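Local atomic coordinates of CRISPR protein (Archaeoglobus fulgidus, PDB entry 4MJK), a protein that is a Cas5-family CRISPR protein, probably a subunit of the Cascade complex that binds CRISPR RNA in archaeal type I-A immunity. Residues T77-S82 and I117-N122. Residues are numbered along the deposited sequence; the frame is centred on the assembly and turned at random.
Sequences TPLRYS and ILSSLN
The carbonyl oxygen O of I117 takes two contacts from the facing strand. L79 N donates a hydrogen bond to it at 2.7 Å. P78 CA adds a weaker CA-H...O contact to the same oxygen at 3.4 Å. I117 N returns a bond to L79 O. T77 and S119 form the other hydrogen-bonded pair, N to O in both directions. P78 and L118 make the non-hydrogen-bonded pair between them. This is an antiparallel ladder between strands 76-80 and 115-120, in a small three-stranded sheet completed by strand 13-15, within the Cas5 family region. P78 and L118 share one face, where L118 CD2 lies 4.0 Å from P78 CB and also touches P78 CA. T77, L79, I117 and S119 point to the other face. S119 CB also lies 3.5 Å from T77 O, and on this face S119 OG is 4.0 Å from L79 CB. I117 CG1 is anti to the carbonyl carbon (chi1 -71°), which sets it beside Y81 CE1 at 4.0 Å. I117 CD1 is 3.9 Å from both CE1 and OH of Y81 and meets the ring obliquely. The second subunit packs on this face: its I117 meets I117 and its I84 meets L79. Y81 OH is hydrogen-bonded to L118 O of the second subunit, and S119 OG to Y81 OH of that subunit. An alanine in place of Y81 would probably open a gap beside I117 CD1 and leave L118 O of the second subunit without its hydroxyl partner. T77 OG1 is hydrogen-bonded to M233 O, while T77 CG2 remains near S119 CB.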
loop_
_atom_site.group_PDB
_atom_site.type_symbol
_atom_site.label_atom_id
_atom_site.label_comp_id
_atom_site.label_asym_id
_atom_site.label_seq_id
_atom_site.Cartn_x
_atom_site.Cartn_y
_atom_site.Cartn_z
ATOM N N THR A 77 -4.277 8.263 -7.853
ATOM C CA THR A 77 -4.051 7.579 -9.113
ATOM C C THR A 77 -3.586 6.146 -8.766
ATOM O O THR A 77 -2.748 5.945 -7.873
ATOM C CB THR A 77 -3.009 8.357 -9.970
ATOM O OG1 THR A 77 -3.069 7.930 -11.346
ATOM C CG2 THR A 77 -1.622 8.131 -9.443
ATOM N N PRO A 78 -4.152 5.138 -9.438
ATOM C CA PRO A 78 -3.799 3.749 -9.085
ATOM C C PRO A 78 -2.423 3.358 -9.596
ATOM O O PRO A 78 -1.977 3.832 -10.644
ATOM C CB PRO A 78 -4.864 2.912 -9.800
ATOM C CG PRO A 78 -5.933 3.928 -10.272
ATOM C CD PRO A 78 -5.195 5.204 -10.473
ATOM N N LEU A 79 -1.742 2.494 -8.861
ATOM C CA LEU A 79 -0.457 1.994 -9.322
ATOM C C LEU A 79 -0.517 0.487 -9.143
ATOM O O LEU A 79 -0.406 -0.008 -8.032
ATOM C CB LEU A 79 0.683 2.614 -8.492
ATOM C CG LEU A 79 2.102 2.158 -8.823
ATOM C CD1 LEU A 79 2.501 2.610 -10.220
ATOM C CD2 LEU A 79 3.110 2.679 -7.773
ATOM N N ARG A 80 -0.755 -0.234 -10.233
ATOM C CA ARG A 80 -0.943 -1.675 -10.145
ATOM C C ARG A 80 0.400 -2.328 -9.854
ATOM O O ARG A 80 1.441 -1.823 -10.275
ATOM C CB ARG A 80 -1.524 -2.215 -11.448
ATOM C CG ARG A 80 -2.853 -1.589 -11.822
ATOM C CD ARG A 80 -3.226 -1.962 -13.243
ATOM N NE ARG A 80 -2.239 -1.463 -14.193
ATOM C CZ ARG A 80 -2.130 -1.889 -15.447
ATOM N NH1 ARG A 80 -2.952 -2.832 -15.905
ATOM N NH2 ARG A 80 -1.193 -1.383 -16.240
ATOM N N TYR A 81 0.396 -3.445 -9.136
ATOM C CA TYR A 81 1.677 -4.103 -8.903
ATOM C C TYR A 81 2.254 -4.603 -10.221
ATOM O O TYR A 81 3.465 -4.759 -10.367
ATOM C CB TYR A 81 1.584 -5.203 -7.846
ATOM C CG TYR A 81 2.131 -4.738 -6.514
ATOM C CD1 TYR A 81 1.292 -4.208 -5.547
ATOM C CD2 TYR A 81 3.499 -4.793 -6.241
ATOM C CE1 TYR A 81 1.790 -3.763 -4.336
ATOM C CE2 TYR A 81 4.014 -4.347 -5.024
ATOM C CZ TYR A 81 3.149 -3.831 -4.082
ATOM O OH TYR A 81 3.621 -3.394 -2.867
ATOM N N SER A 82 1.389 -4.818 -11.206
ATOM C CA SER A 82 1.901 -5.167 -12.527
ATOM C C SER A 82 2.716 -4.008 -13.116
ATOM O O SER A 82 3.729 -4.253 -13.771
ATOM C CB SER A 82 0.789 -5.658 -13.474
ATOM O OG SER A 82 0.007 -4.594 -13.972
ATOM N N ILE A 117 -1.848 -0.294 -5.533
ATOM C CA ILE A 117 -1.639 0.802 -4.594
ATOM C C ILE A 117 -2.417 2.030 -5.091
ATOM O O ILE A 117 -2.496 2.273 -6.287
ATOM C CB ILE A 117 -0.112 1.114 -4.455
ATOM C CG1 ILE A 117 0.582 -0.026 -3.697
ATOM C CG2 ILE A 117 0.129 2.460 -3.764
ATOM C CD1 ILE A 117 2.089 0.086 -3.697
ATOM N N LEU A 118 -3.034 2.775 -4.190
ATOM C CA LEU A 118 -3.653 4.038 -4.598
ATOM C C LEU A 118 -2.763 5.157 -4.112
ATOM O O LEU A 118 -2.592 5.344 -2.909
ATOM C CB LEU A 118 -5.079 4.168 -4.050
ATOM C CG LEU A 118 -6.084 3.165 -4.636
ATOM C CD1 LEU A 118 -7.397 3.159 -3.846
ATOM C CD2 LEU A 118 -6.360 3.447 -6.141
ATOM N N SER A 119 -2.137 5.852 -5.054
ATOM C CA SER A 119 -1.188 6.913 -4.721
ATOM C C SER A 119 -1.905 8.260 -4.656
ATOM O O SER A 119 -2.450 8.736 -5.648
ATOM C CB SER A 119 -0.087 7.016 -5.782
ATOM O OG SER A 119 0.495 5.759 -6.067
ATOM N N SER A 120 -1.891 8.881 -3.494
ATOM C CA SER A 120 -2.503 10.181 -3.351
ATOM C C SER A 120 -1.710 11.259 -4.089
ATOM O O SER A 120 -0.471 11.238 -4.125
ATOM C CB SER A 120 -2.633 10.547 -1.880
ATOM O OG SER A 120 -3.277 11.802 -1.753
ATOM N N LEU A 121 -2.436 12.207 -4.669
ATOM C CA LEU A 121 -1.832 13.339 -5.357
ATOM C C LEU A 121 -1.717 14.556 -4.438
ATOM O O LEU A 121 -1.206 15.596 -4.841
ATOM C CB LEU A 121 -2.649 13.705 -6.602
ATOM C CG LEU A 121 -2.694 12.562 -7.613
ATOM C CD1 LEU A 121 -3.690 12.842 -8.738
ATOM C CD2 LEU A 121 -1.291 12.274 -8.153
ATOM N N ASN A 122 -2.205 14.434 -3.215
ATOM C CA ASN A 122 -2.021 15.501 -2.237
ATOM C C ASN A 122 -1.676 14.876 -0.890
ATOM O O ASN A 122 -1.330 13.698 -0.833
ATOM C CB ASN A 122 -3.252 16.424 -2.166
ATOM C CG ASN A 122 -4.505 15.707 -1.689
ATOM O OD1 ASN A 122 -4.457 14.550 -1.276
ATOM N ND2 ASN A 122 -5.639 16.399 -1.742
#